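Long-range contacts in A-adding tRNA nucleotidyltransferase (Aquifex aeolicus, PDB 4WBY), which adds the terminal adenosine to tRNAs ending in CC, using ATP and magnesium, to complete their 3' CCA end: residues A[13-18]-A[129-134]; A[25-30]-A[46-52]; A[61-67]-A[79-83]; A[74-78]-A[88-92]; A[123-127]-A[136-140]. All coordinates share one frame; numbering follows the deposited sequence. Where two conformers were deposited one is given.

Contact 1: A[13-18]-A[129-134]; sequences AREVGQ and VNLEDY
Arg14, on helix 7-22, lays its guanidinium flat on one face of the Tyr134 ring, the two planes only 11° apart. This is a cation-pi stack: Arg14 CZ sits 3.6 Å from the centroid of the Tyr134 ring, displaced toward the CE1 side, while Arg14 CD adds a CH-pi contact over the same face. The bend of the arginine chain at chi2 (-76°) carries the group back across the ring. Glu10, one turn earlier, holds both partners, by a salt bridge to Arg14 NE and a hydrogen bond with Tyr134 OH.

Apolar contacts lie deeper. Ala13 CB meets Val129 CG1 at 3.8 Å, and Val16 CG1 meets Val129 CG2 at 4.0 Å. Gly17 lets the backbones close in, its CA 3.2 Å from Val129 O in a CA-H...O contact; a CB would clash with that oxygen.

One water donates to both Arg14 O and Val129 O; another accepts from Leu131 N and lies within hydrogen-bonding reach of Gly17 O. A leucine in place of Tyr134 would probably leave the Arg14 guanidinium without its aromatic platform and Glu10 OE1 without its hydroxyl partner. The chemistry implies a helix docked on a loop by stacking, apolar contact and water, without direct hydrogen bonds.

Contact 2: A[25-30]-A[46-52]; sequences LRAYIV and VDFVVEG
Tyr28 and Val49 face each other as an antiparallel hydrogen-bonded pair, with Val49 N to Tyr28 O at 2.8 Å and Tyr28 N to Val49 O at 2.9 Å. The ladder continues from Val30 N to Asp47 O and from Glu51 N to Arg26 O. Between these bonds, Ala27-Val50 and Ile29-Phe48 are non-hydrogen-bonded pairs.

On the face carrying Tyr28, a polar relay runs along the side chains. The Arg26 chain bends at chi3 (67°), bringing NE to Tyr28 OH, 2.9 Å away and in the guanidinium plane; that hydroxyl in turn donates to Glu51 OE1 at 2.8 Å, meeting the carboxylate from above its plane. Ring and carboxylate planes stand at 89°. Arg26 NH2 has its stronger partner in Glu132, and Glu51 OE2 accepts from Leu111 N. A water joins Val30 O to OD2 of Asp47, an inferred magnesium ligand.

Apolar contacts occupy both faces. Ile29 CG1 reaches Phe48 CE2 at 3.5 Å, the two chains lying alongside and pointing the same way; on the other face Val30 CG2 meets Val49 CG2, also at 3.5 Å.

These are central strands of the mixed sheet of the nucleotidyltransferase head. Strand 126-128 adjoins 26-30 and strand 85-91 adjoins 45-51; helix 7-22 covers the face of Ala27 and Phe48, placing Val16 against both.

Contact 3: A[61-67]-A[79-83]; sequences LARRHGV and HLKIG
Ile82 carries the tightly packed, apolar part by setting its CD1 over one face of the His65 imidazole, 3.8 Å from the ring centroid and 19° off the normal. This CH-pi contact is displaced toward His65 CG, to which Ile82 CD1 comes within 3.6 Å, while Ile82 CG2 reaches His65 ND1. With CG1 anti to its carbonyl carbon (chi1 -63°), Ile82 extends its delta methyl toward the helix, where it also meets Leu61 CD2 at 4.1 Å. Leu80 CD1 fills the neighbouring position, touching Val67 CG2 at 3.8 Å and Ala62 CB at 4.0 Å. A hydrogen bond of His65 NE2 with Glu15 OE1 probably helps to fix the ring's rotation.

Toward solvent the joint thins. Val67 CG1 makes a single close touch at the rim, with Lys81 O, and the CB of Lys81 points away from the helix. Gly66, exposed and with positive phi, ends the helix in a Schellman motif whose Val67 N to Ala62 O bond brings Val67 back against the strand.

Helix 54-65 thus lies against the sheet, the axes of 61-65 and 79-82 coming within 9.6 Å at 29°. The apolar layer continues onto strand 85-91, where Leu61 meets Leu87 and Phe89, and helix 7-22 borders it through Ile12.

Contact 4: A[74-78]-A[88-92]; sequences EFGTA and EFATA
Thr91 grips the carbonyl of Gly76 twice, by its backbone N and by its hydroxyl. Followed outward, its CB lies 3.5 Å from Gly76 O, and OG1, set anti to the carbonyl carbon of Thr91 (chi1 -59°), donates to that same Gly76 O at 3.0 Å. The hydroxyl arrives in the carbonyl plane, on a lone pair. Thr91 N, also 3.0 Å from Gly76 O, comes tilted 28° from that plane. OG1 also has a weak bond with Ala54 N, while the other branch, CG2, packs against Gly52 O.

Farther along, Ala78 and Phe89 form an antiparallel hydrogen-bonded pair: Phe89 N donates almost straight to Ala78 O (170° at the hydrogen), and Ala78 N returns a bond to Phe89 O. Between this pair and the Gly76-Thr91 bonds, Thr77 and Ala90 form a non-hydrogen-bonded pair, with Thr77 CG2 3.8 Å from Ala90 CB. Gly76 and Thr77 together face Phe72 in a G1 beta bulge, the glycine taking positive phi.

A water bridges Phe75 O and Thr91 O. Glu88, hydrogen-bonded to His79, packs beside the inferred magnesium ligand Asp47. Backbone polar groups thus do most of the fastening, and one carbonyl, that of Gly76, is doubly held where strand 77-82 begins.

Contact 5: A[123-127]-A[136-140]; sequences NAMAI and TLIDY
Met125 has CG anti to its carbonyl carbon (chi1 -66°) and Asp139 has CG anti to its backbone N (chi1 179°), which lays the two side chains alongside each other, pointing the same way. Met125 CG comes 3.6 Å from Asp139 OD1, and Met125 SD lies 3.7 Å from the carboxylate carbon CG of Asp139, with the thioether bent at chi3. The carboxylate itself is engaged by the start of helix 143-149: OD1 accepts from Gly143 N and OD2 from Leu144 N.

Ala126 and Ile138 form the antiparallel hydrogen-bonded pair beside it. Ile138 N donates to Ala126 O at 2.7 Å, and Ala126 N to Ile138 O at 3.0 Å; their CB atoms meet at 4.1 Å. On the other face Leu137 CD1 touches Met125 CB at 4.2 Å, near Val34 of the ATP site. One water donates to Ala124 O and Ile138 O and accepts from Tyr140 N.

Replacing Asp139 by an alanine would probably leave Gly143 N and Leu144 N without their carboxylate acceptor and open a gap beside the Met125 sulfur. A short backbone ladder is thus anchored at its end to the next helix by a carboxylate, in a hairpin whose Leu137 lies beside the ATP site.

Overall arrangement
From the N terminus, helix 7-22 enters contact 1, whose long loop closes only at 129-134 and encloses contacts 2, 3 and 4. Contact 2 closes first, pairing strands 26-30 and 45-51, with helix 32-38 in the loop between. Helix 54-65 then packs on strand 77-82 in contact 3, which crosses contact 4, the hairpin of strands 77-82 and 85-91. Contact 5 crosses contact 1, pairing 126-128 with edge strand 137-138. Contacts 4, 2 and 5 follow one another across one sheet: strand 85-91 bonds to 45-51, and 26-30 to 126-128. Contacts 1 and 3 add helices to this head-domain sheet and meet through Glu15 and His65.

Contact 1: A[13-18]-A[129-134]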
# COMPACT_ATOMS: atom_id res chain seq x y z
N ALA A 13 7.95 -26.08 2.25
CA ALA A 13 8.06 -26.04 3.71
C ALA A 13 8.65 -27.35 4.26
O ALA A 13 9.55 -27.33 5.11
CB ALA A 13 6.69 -25.78 4.32
N ARG A 14 8.15 -28.48 3.78
CA ARG A 14 8.67 -29.78 4.19
C ARG A 14 10.17 -29.88 3.89
O ARG A 14 10.96 -30.31 4.73
CB ARG A 14 7.93 -30.93 3.48
CG ARG A 14 6.49 -31.13 3.92
CD ARG A 14 6.39 -31.82 5.28
NE ARG A 14 4.99 -32.04 5.62
CZ ARG A 14 4.58 -32.63 6.74
NH1 ARG A 14 5.47 -33.07 7.62
NH2 ARG A 14 3.29 -32.78 6.97
N GLU A 15 10.54 -29.49 2.67
CA GLU A 15 11.92 -29.61 2.23
C GLU A 15 12.84 -28.69 3.03
O GLU A 15 13.96 -29.08 3.36
CB GLU A 15 12.03 -29.29 0.74
CG GLU A 15 13.42 -29.53 0.18
CD GLU A 15 13.48 -29.41 -1.32
OE1 GLU A 15 12.52 -28.89 -1.91
OE2 GLU A 15 14.51 -29.81 -1.90
N VAL A 16 12.39 -27.48 3.33
CA VAL A 16 13.20 -26.58 4.14
C VAL A 16 13.50 -27.20 5.52
O VAL A 16 14.64 -27.13 5.99
CB VAL A 16 12.51 -25.21 4.29
CG1 VAL A 16 13.15 -24.39 5.41
CG2 VAL A 16 12.60 -24.46 2.98
N GLY A 17 12.51 -27.83 6.14
CA GLY A 17 12.73 -28.51 7.41
C GLY A 17 13.71 -29.67 7.30
O GLY A 17 14.51 -29.92 8.21
N GLN A 18 13.64 -30.40 6.19
CA GLN A 18 14.55 -31.52 5.96
C GLN A 18 15.98 -31.03 5.81
O GLN A 18 16.91 -31.57 6.43
CB GLN A 18 14.12 -32.31 4.72
CG GLN A 18 12.78 -33.03 4.89
CD GLN A 18 12.12 -33.38 3.56
OE1 GLN A 18 12.64 -33.06 2.49
NE2 GLN A 18 10.96 -34.03 3.62
N VAL A 129 8.60 -25.47 10.62
CA VAL A 129 8.61 -26.44 9.54
C VAL A 129 9.60 -27.55 9.87
O VAL A 129 10.00 -28.33 9.01
CB VAL A 129 8.92 -25.78 8.18
CG1 VAL A 129 7.82 -24.77 7.84
CG2 VAL A 129 10.32 -25.14 8.15
N ASN A 130 9.97 -27.63 11.14
CA ASN A 130 10.94 -28.63 11.56
C ASN A 130 10.35 -30.02 11.70
O ASN A 130 9.13 -30.17 11.82
CB ASN A 130 11.60 -28.18 12.85
CG ASN A 130 12.29 -26.86 12.68
OD1 ASN A 130 13.30 -26.77 11.98
ND2 ASN A 130 11.71 -25.80 13.25
N LEU A 131 11.21 -31.03 11.67
CA LEU A 131 10.75 -32.40 11.53
C LEU A 131 9.90 -32.87 12.69
O LEU A 131 8.96 -33.63 12.48
CB LEU A 131 11.94 -33.36 11.37
CG LEU A 131 12.80 -33.19 10.12
CD1 LEU A 131 13.89 -34.24 10.09
CD2 LEU A 131 11.95 -33.27 8.85
N GLU A 132 10.20 -32.43 13.90
CA GLU A 132 9.57 -33.05 15.07
C GLU A 132 8.29 -32.35 15.50
O GLU A 132 7.52 -32.91 16.29
CB GLU A 132 10.56 -33.11 16.23
CG GLU A 132 10.54 -31.91 17.16
CD GLU A 132 11.27 -30.72 16.60
OE1 GLU A 132 11.92 -30.84 15.53
OE2 GLU A 132 11.19 -29.64 17.23
N ASP A 133 8.04 -31.15 15.00
CA ASP A 133 6.85 -30.39 15.41
C ASP A 133 6.27 -29.61 14.23
O ASP A 133 5.79 -28.50 14.38
CB ASP A 133 7.17 -29.44 16.57
CG ASP A 133 8.08 -28.30 16.15
OD1 ASP A 133 8.79 -28.43 15.13
OD2 ASP A 133 8.07 -27.26 16.85
N TYR A 134 6.29 -30.24 13.07
CA TYR A 134 5.88 -29.58 11.83
C TYR A 134 4.47 -29.00 11.92
O TYR A 134 3.52 -29.70 12.30
CB TYR A 134 5.96 -30.57 10.68
CG TYR A 134 5.67 -29.96 9.33
CD1 TYR A 134 4.39 -29.99 8.80
CD2 TYR A 134 6.68 -29.35 8.59
CE1 TYR A 134 4.13 -29.45 7.55
CE2 TYR A 134 6.43 -28.81 7.35
CZ TYR A 134 5.16 -28.86 6.83
OH TYR A 134 4.91 -28.33 5.59
O HOH W 1 9.95 -30.68 7.38
O HOH W 2 13.98 -29.59 10.91

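Contact 2: A[25-30]-A[46-52]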
# COMPACT_ATOMS: atom_id res chain seq x y z
N LEU A 25 20.26 -27.27 11.83
CA LEU A 25 19.61 -25.98 12.08
C LEU A 25 18.12 -26.15 12.29
O LEU A 25 17.59 -27.24 12.14
CB LEU A 25 19.85 -25.02 10.92
CG LEU A 25 21.31 -24.94 10.47
CD1 LEU A 25 21.46 -23.98 9.30
CD2 LEU A 25 22.20 -24.52 11.64
N ARG A 26 17.44 -25.05 12.63
CA ARG A 26 15.98 -25.03 12.68
C ARG A 26 15.46 -23.89 11.83
O ARG A 26 16.11 -22.86 11.70
CB ARG A 26 15.46 -24.90 14.11
CG ARG A 26 15.83 -26.09 14.98
CD ARG A 26 15.25 -25.99 16.38
NE ARG A 26 13.79 -26.08 16.38
CZ ARG A 26 13.11 -27.22 16.27
NH1 ARG A 26 13.75 -28.37 16.14
NH2 ARG A 26 11.78 -27.20 16.30
N ALA A 27 14.28 -24.09 11.25
CA ALA A 27 13.69 -23.10 10.36
C ALA A 27 12.20 -22.93 10.63
O ALA A 27 11.52 -23.88 11.04
CB ALA A 27 13.92 -23.48 8.90
N TYR A 28 11.70 -21.74 10.34
CA TYR A 28 10.34 -21.34 10.66
C TYR A 28 9.80 -20.39 9.61
O TYR A 28 10.52 -19.53 9.12
CB TYR A 28 10.28 -20.63 12.03
CG TYR A 28 11.02 -21.34 13.13
CD1 TYR A 28 10.36 -22.21 14.00
CD2 TYR A 28 12.39 -21.16 13.29
CE1 TYR A 28 11.06 -22.87 15.00
CE2 TYR A 28 13.08 -21.81 14.28
CZ TYR A 28 12.42 -22.65 15.14
OH TYR A 28 13.14 -23.28 16.13
N ILE A 29 8.52 -20.52 9.27
CA ILE A 29 7.83 -19.48 8.51
C ILE A 29 7.48 -18.39 9.52
O ILE A 29 7.05 -18.71 10.63
CB ILE A 29 6.57 -20.01 7.82
CG1 ILE A 29 6.95 -21.11 6.82
CG2 ILE A 29 5.83 -18.89 7.10
CD1 ILE A 29 5.77 -21.92 6.34
N VAL A 30 7.68 -17.12 9.18
CA VAL A 30 7.52 -16.05 10.18
C VAL A 30 6.77 -14.82 9.69
O VAL A 30 6.78 -14.49 8.50
CB VAL A 30 8.88 -15.53 10.70
CG1 VAL A 30 9.69 -16.66 11.33
CG2 VAL A 30 9.65 -14.85 9.58
N VAL A 46 6.81 -16.14 0.77
CA VAL A 46 7.01 -16.80 2.05
C VAL A 46 8.35 -16.41 2.66
O VAL A 46 9.39 -16.50 2.00
CB VAL A 46 6.95 -18.33 1.89
CG1 VAL A 46 6.97 -19.03 3.26
CG2 VAL A 46 5.71 -18.74 1.11
N ASP A 47 8.30 -15.97 3.92
CA ASP A 47 9.48 -15.56 4.66
C ASP A 47 9.84 -16.60 5.71
O ASP A 47 8.98 -17.03 6.49
CB ASP A 47 9.26 -14.21 5.34
CG ASP A 47 8.92 -13.11 4.36
OD1 ASP A 47 9.37 -13.18 3.20
OD2 ASP A 47 8.19 -12.17 4.76
N PHE A 48 11.10 -17.03 5.70
CA PHE A 48 11.62 -17.97 6.69
C PHE A 48 12.65 -17.32 7.58
O PHE A 48 13.45 -16.50 7.11
CB PHE A 48 12.28 -19.18 6.03
CG PHE A 48 11.34 -20.09 5.29
CD1 PHE A 48 11.04 -19.87 3.96
CD2 PHE A 48 10.80 -21.20 5.92
CE1 PHE A 48 10.20 -20.72 3.26
CE2 PHE A 48 9.96 -22.06 5.23
CZ PHE A 48 9.66 -21.82 3.90
N VAL A 49 12.68 -17.74 8.84
CA VAL A 49 13.79 -17.41 9.73
C VAL A 49 14.50 -18.71 10.07
O VAL A 49 13.86 -19.74 10.33
CB VAL A 49 13.33 -16.67 11.01
CG1 VAL A 49 14.41 -16.70 12.10
CG2 VAL A 49 12.98 -15.24 10.67
N VAL A 50 15.82 -18.66 10.03
CA VAL A 50 16.65 -19.81 10.32
C VAL A 50 17.47 -19.53 11.57
O VAL A 50 18.09 -18.48 11.68
CB VAL A 50 17.59 -20.14 9.14
CG1 VAL A 50 18.47 -21.37 9.44
CG2 VAL A 50 16.78 -20.32 7.86
N GLU A 51 17.45 -20.46 12.52
CA GLU A 51 18.37 -20.39 13.64
C GLU A 51 19.66 -21.02 13.15
O GLU A 51 19.83 -22.24 13.22
CB GLU A 51 17.81 -21.10 14.87
CG GLU A 51 16.66 -20.33 15.54
CD GLU A 51 15.95 -21.12 16.64
OE1 GLU A 51 15.76 -22.34 16.48
OE2 GLU A 51 15.56 -20.52 17.66
N GLY A 52 20.55 -20.18 12.63
CA GLY A 52 21.74 -20.64 11.95
C GLY A 52 21.91 -19.94 10.62
O GLY A 52 21.26 -18.92 10.36
O HOH W 3 6.49 -12.36 6.83

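Contact 3: A[61-67]-A[79-83]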
# COMPACT_ATOMS: atom_id res chain seq x y z
N LEU A 61 18.85 -25.20 -1.00
CA LEU A 61 17.53 -25.33 -1.58
C LEU A 61 17.55 -24.90 -3.05
O LEU A 61 16.98 -25.57 -3.93
CB LEU A 61 16.50 -24.50 -0.79
CG LEU A 61 15.05 -24.59 -1.28
CD1 LEU A 61 14.47 -25.99 -1.05
CD2 LEU A 61 14.17 -23.51 -0.62
N ALA A 62 18.22 -23.79 -3.33
CA ALA A 62 18.31 -23.28 -4.69
C ALA A 62 19.03 -24.25 -5.63
O ALA A 62 18.61 -24.44 -6.77
CB ALA A 62 19.00 -21.94 -4.70
N ARG A 63 20.11 -24.84 -5.14
CA ARG A 63 20.86 -25.82 -5.92
C ARG A 63 19.97 -27.01 -6.30
O ARG A 63 19.96 -27.47 -7.45
CB ARG A 63 22.08 -26.31 -5.12
CG ARG A 63 22.95 -27.29 -5.88
CD ARG A 63 23.99 -27.95 -4.97
NE ARG A 63 23.38 -28.89 -4.03
CZ ARG A 63 23.03 -30.14 -4.35
NH1 ARG A 63 23.25 -30.59 -5.57
NH2 ARG A 63 22.48 -30.93 -3.44
N ARG A 64 19.21 -27.50 -5.33
CA ARG A 64 18.35 -28.65 -5.59
C ARG A 64 17.26 -28.34 -6.60
O ARG A 64 16.85 -29.21 -7.37
CB ARG A 64 17.74 -29.16 -4.29
CG ARG A 64 18.79 -29.67 -3.34
CD ARG A 64 18.17 -30.27 -2.09
NE ARG A 64 19.21 -30.59 -1.12
CZ ARG A 64 19.01 -31.30 -0.01
NH1 ARG A 64 17.80 -31.78 0.26
NH2 ARG A 64 20.02 -31.54 0.81
N HIS A 65 16.80 -27.08 -6.62
CA HIS A 65 15.74 -26.69 -7.55
C HIS A 65 16.25 -26.05 -8.83
O HIS A 65 15.45 -25.70 -9.71
CB HIS A 65 14.75 -25.77 -6.83
CG HIS A 65 13.85 -26.50 -5.89
ND1 HIS A 65 12.62 -26.98 -6.27
CD2 HIS A 65 14.04 -26.91 -4.61
CE1 HIS A 65 12.06 -27.61 -5.25
NE2 HIS A 65 12.91 -27.59 -4.24
N GLY A 66 17.57 -25.91 -8.96
CA GLY A 66 18.16 -25.32 -10.15
C GLY A 66 17.78 -23.87 -10.37
O GLY A 66 17.63 -23.45 -11.53
N VAL A 67 17.64 -23.09 -9.30
CA VAL A 67 17.30 -21.67 -9.44
C VAL A 67 18.40 -20.75 -8.94
O VAL A 67 19.22 -21.14 -8.10
CB VAL A 67 15.98 -21.31 -8.70
CG1 VAL A 67 14.81 -22.09 -9.29
CG2 VAL A 67 16.10 -21.51 -7.18
N HIS A 79 17.45 -14.50 -1.05
CA HIS A 79 16.17 -14.55 -1.74
C HIS A 79 16.28 -15.44 -2.96
O HIS A 79 17.32 -15.48 -3.63
CB HIS A 79 15.72 -13.14 -2.16
CG HIS A 79 15.57 -12.18 -1.02
ND1 HIS A 79 16.65 -11.59 -0.41
CD2 HIS A 79 14.47 -11.72 -0.38
CE1 HIS A 79 16.22 -10.79 0.56
NE2 HIS A 79 14.90 -10.86 0.60
N LEU A 80 15.21 -16.19 -3.23
CA LEU A 80 15.12 -16.99 -4.45
C LEU A 80 13.65 -17.20 -4.79
O LEU A 80 12.77 -16.95 -3.97
CB LEU A 80 15.84 -18.34 -4.30
CG LEU A 80 15.32 -19.23 -3.17
CD1 LEU A 80 15.38 -20.70 -3.55
CD2 LEU A 80 16.14 -18.99 -1.91
N LYS A 81 13.40 -17.63 -6.02
CA LYS A 81 12.06 -17.88 -6.49
C LYS A 81 12.00 -19.31 -7.02
O LYS A 81 12.87 -19.73 -7.77
CB LYS A 81 11.66 -16.88 -7.57
CG LYS A 81 10.19 -16.95 -7.98
CD LYS A 81 9.81 -15.83 -8.94
CE LYS A 81 8.32 -15.88 -9.28
NZ LYS A 81 7.90 -14.75 -10.17
N ILE A 82 10.98 -20.05 -6.61
CA ILE A 82 10.75 -21.39 -7.13
C ILE A 82 9.32 -21.43 -7.67
O ILE A 82 8.36 -21.33 -6.91
CB ILE A 82 10.96 -22.48 -6.06
CG1 ILE A 82 12.41 -22.47 -5.56
CG2 ILE A 82 10.64 -23.85 -6.63
CD1 ILE A 82 12.67 -23.41 -4.39
N GLY A 83 9.19 -21.57 -8.98
CA GLY A 83 7.88 -21.46 -9.61
C GLY A 83 7.27 -20.12 -9.24
O GLY A 83 7.91 -19.08 -9.39

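Contact 4: A[74-78]-A[88-92]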
# COMPACT_ATOMS: atom_id res chain seq x y z
N GLU A 74 25.80 -9.31 4.55
CA GLU A 74 25.78 -8.29 5.59
C GLU A 74 24.47 -8.29 6.37
O GLU A 74 24.41 -7.80 7.50
CB GLU A 74 26.05 -6.91 4.99
CG GLU A 74 27.52 -6.69 4.66
CD GLU A 74 27.73 -5.75 3.49
OE1 GLU A 74 26.76 -5.51 2.73
OE2 GLU A 74 28.86 -5.24 3.33
N PHE A 75 23.43 -8.86 5.78
CA PHE A 75 22.13 -8.96 6.45
C PHE A 75 21.82 -10.39 6.89
O PHE A 75 20.83 -10.63 7.58
CB PHE A 75 21.01 -8.45 5.55
CG PHE A 75 21.14 -7.00 5.17
CD1 PHE A 75 20.82 -6.00 6.07
CD2 PHE A 75 21.56 -6.64 3.90
CE1 PHE A 75 20.93 -4.67 5.72
CE2 PHE A 75 21.67 -5.31 3.54
CZ PHE A 75 21.36 -4.32 4.46
N GLY A 76 22.64 -11.35 6.47
CA GLY A 76 22.38 -12.75 6.75
C GLY A 76 21.12 -13.27 6.08
O GLY A 76 20.44 -14.15 6.61
N THR A 77 20.81 -12.71 4.91
CA THR A 77 19.58 -13.05 4.20
C THR A 77 19.85 -13.51 2.78
O THR A 77 20.88 -13.18 2.20
CB THR A 77 18.62 -11.85 4.12
OG1 THR A 77 19.22 -10.81 3.35
CG2 THR A 77 18.28 -11.34 5.51
N ALA A 78 18.91 -14.27 2.23
CA ALA A 78 18.97 -14.66 0.83
C ALA A 78 17.57 -14.76 0.25
O ALA A 78 16.62 -15.08 0.95
CB ALA A 78 19.71 -15.99 0.66
N GLU A 88 12.13 -15.82 0.99
CA GLU A 88 13.19 -15.11 1.70
C GLU A 88 13.63 -15.96 2.88
O GLU A 88 12.79 -16.51 3.59
CB GLU A 88 12.72 -13.75 2.19
CG GLU A 88 13.72 -13.09 3.12
CD GLU A 88 13.17 -11.85 3.78
OE1 GLU A 88 12.93 -10.86 3.06
OE2 GLU A 88 12.99 -11.86 5.02
N PHE A 89 14.94 -16.06 3.08
CA PHE A 89 15.52 -16.74 4.22
C PHE A 89 16.38 -15.77 5.00
O PHE A 89 17.28 -15.15 4.44
CB PHE A 89 16.36 -17.94 3.77
CG PHE A 89 15.55 -19.04 3.18
CD1 PHE A 89 15.18 -19.01 1.84
CD2 PHE A 89 15.11 -20.09 3.97
CE1 PHE A 89 14.41 -20.02 1.31
CE2 PHE A 89 14.33 -21.10 3.44
CZ PHE A 89 13.99 -21.07 2.11
N ALA A 90 16.09 -15.62 6.29
CA ALA A 90 16.82 -14.68 7.13
C ALA A 90 17.36 -15.38 8.36
O ALA A 90 16.71 -16.24 8.93
CB ALA A 90 15.93 -13.51 7.54
N THR A 91 18.57 -15.02 8.74
CA THR A 91 19.17 -15.52 9.97
C THR A 91 18.47 -14.85 11.16
O THR A 91 18.26 -13.64 11.15
CB THR A 91 20.68 -15.23 9.98
OG1 THR A 91 21.30 -15.87 8.86
CG2 THR A 91 21.33 -15.72 11.27
N ALA A 92 18.10 -15.64 12.17
CA ALA A 92 17.51 -15.08 13.39
C ALA A 92 18.43 -14.03 14.00
O ALA A 92 19.62 -14.28 14.15
CB ALA A 92 17.25 -16.19 14.41
O HOH W 4 18.96 -11.72 9.06

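Contact 5: A[123-127]-A[136-140]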
# COMPACT_ATOMS: atom_id res chain seq x y z
N ASN A 123 1.90 -9.85 14.08
CA ASN A 123 2.99 -10.00 13.11
C ASN A 123 4.21 -10.72 13.68
O ASN A 123 5.26 -10.80 13.03
CB ASN A 123 3.43 -8.63 12.58
CG ASN A 123 2.34 -7.93 11.82
OD1 ASN A 123 1.42 -8.56 11.30
ND2 ASN A 123 2.44 -6.60 11.74
N ALA A 124 4.07 -11.26 14.89
CA ALA A 124 5.21 -11.79 15.60
C ALA A 124 5.06 -13.29 15.88
O ALA A 124 5.64 -13.81 16.83
CB ALA A 124 5.42 -11.03 16.90
N MET A 125 4.30 -13.98 15.04
CA MET A 125 4.16 -15.43 15.16
C MET A 125 4.99 -16.18 14.14
O MET A 125 5.47 -15.61 13.16
CB MET A 125 2.69 -15.82 15.03
CG MET A 125 1.86 -15.29 16.21
SD MET A 125 0.10 -15.66 16.10
CE MET A 125 -0.40 -14.48 14.86
N ALA A 126 5.16 -17.47 14.38
CA ALA A 126 5.92 -18.33 13.48
C ALA A 126 5.23 -19.68 13.32
O ALA A 126 4.41 -20.07 14.16
CB ALA A 126 7.33 -18.52 13.99
N ILE A 127 5.55 -20.37 12.24
CA ILE A 127 5.13 -21.75 12.05
C ILE A 127 6.38 -22.60 11.92
O ILE A 127 7.20 -22.37 11.03
CB ILE A 127 4.25 -21.92 10.79
CG1 ILE A 127 3.00 -21.05 10.89
CG2 ILE A 127 3.86 -23.39 10.61
CD1 ILE A 127 2.28 -20.83 9.57
N THR A 136 3.52 -26.51 13.89
CA THR A 136 3.24 -25.89 15.18
C THR A 136 3.22 -24.36 15.06
O THR A 136 4.16 -23.76 14.53
CB THR A 136 4.26 -26.30 16.25
OG1 THR A 136 4.19 -27.71 16.44
CG2 THR A 136 3.98 -25.61 17.57
N LEU A 137 2.15 -23.75 15.56
CA LEU A 137 2.06 -22.30 15.63
C LEU A 137 2.79 -21.83 16.88
O LEU A 137 2.41 -22.18 18.00
CB LEU A 137 0.61 -21.83 15.65
CG LEU A 137 0.38 -20.32 15.73
CD1 LEU A 137 0.88 -19.61 14.48
CD2 LEU A 137 -1.10 -20.05 15.92
N ILE A 138 3.86 -21.07 16.66
CA ILE A 138 4.67 -20.54 17.75
C ILE A 138 4.20 -19.12 18.01
O ILE A 138 4.36 -18.23 17.17
CB ILE A 138 6.16 -20.58 17.39
CG1 ILE A 138 6.59 -22.03 17.14
CG2 ILE A 138 7.00 -19.95 18.50
CD1 ILE A 138 7.90 -22.16 16.45
N ASP A 139 3.60 -18.93 19.17
CA ASP A 139 2.94 -17.68 19.51
C ASP A 139 3.30 -17.32 20.94
O ASP A 139 2.63 -17.75 21.88
CB ASP A 139 1.43 -17.81 19.31
CG ASP A 139 0.68 -16.56 19.66
OD1 ASP A 139 1.29 -15.48 19.80
OD2 ASP A 139 -0.56 -16.68 19.80
N TYR A 140 4.39 -16.57 21.09
CA TYR A 140 4.90 -16.20 22.41
C TYR A 140 4.19 -15.02 23.04
O TYR A 140 4.26 -14.83 24.25
CB TYR A 140 6.39 -15.86 22.34
CG TYR A 140 7.30 -16.99 21.95
CD1 TYR A 140 7.45 -18.11 22.77
CD2 TYR A 140 8.06 -16.93 20.79
CE1 TYR A 140 8.30 -19.14 22.42
CE2 TYR A 140 8.92 -17.96 20.44
CZ TYR A 140 9.03 -19.06 21.26
OH TYR A 140 9.88 -20.08 20.91
O HOH W 5 5.63 -16.03 18.56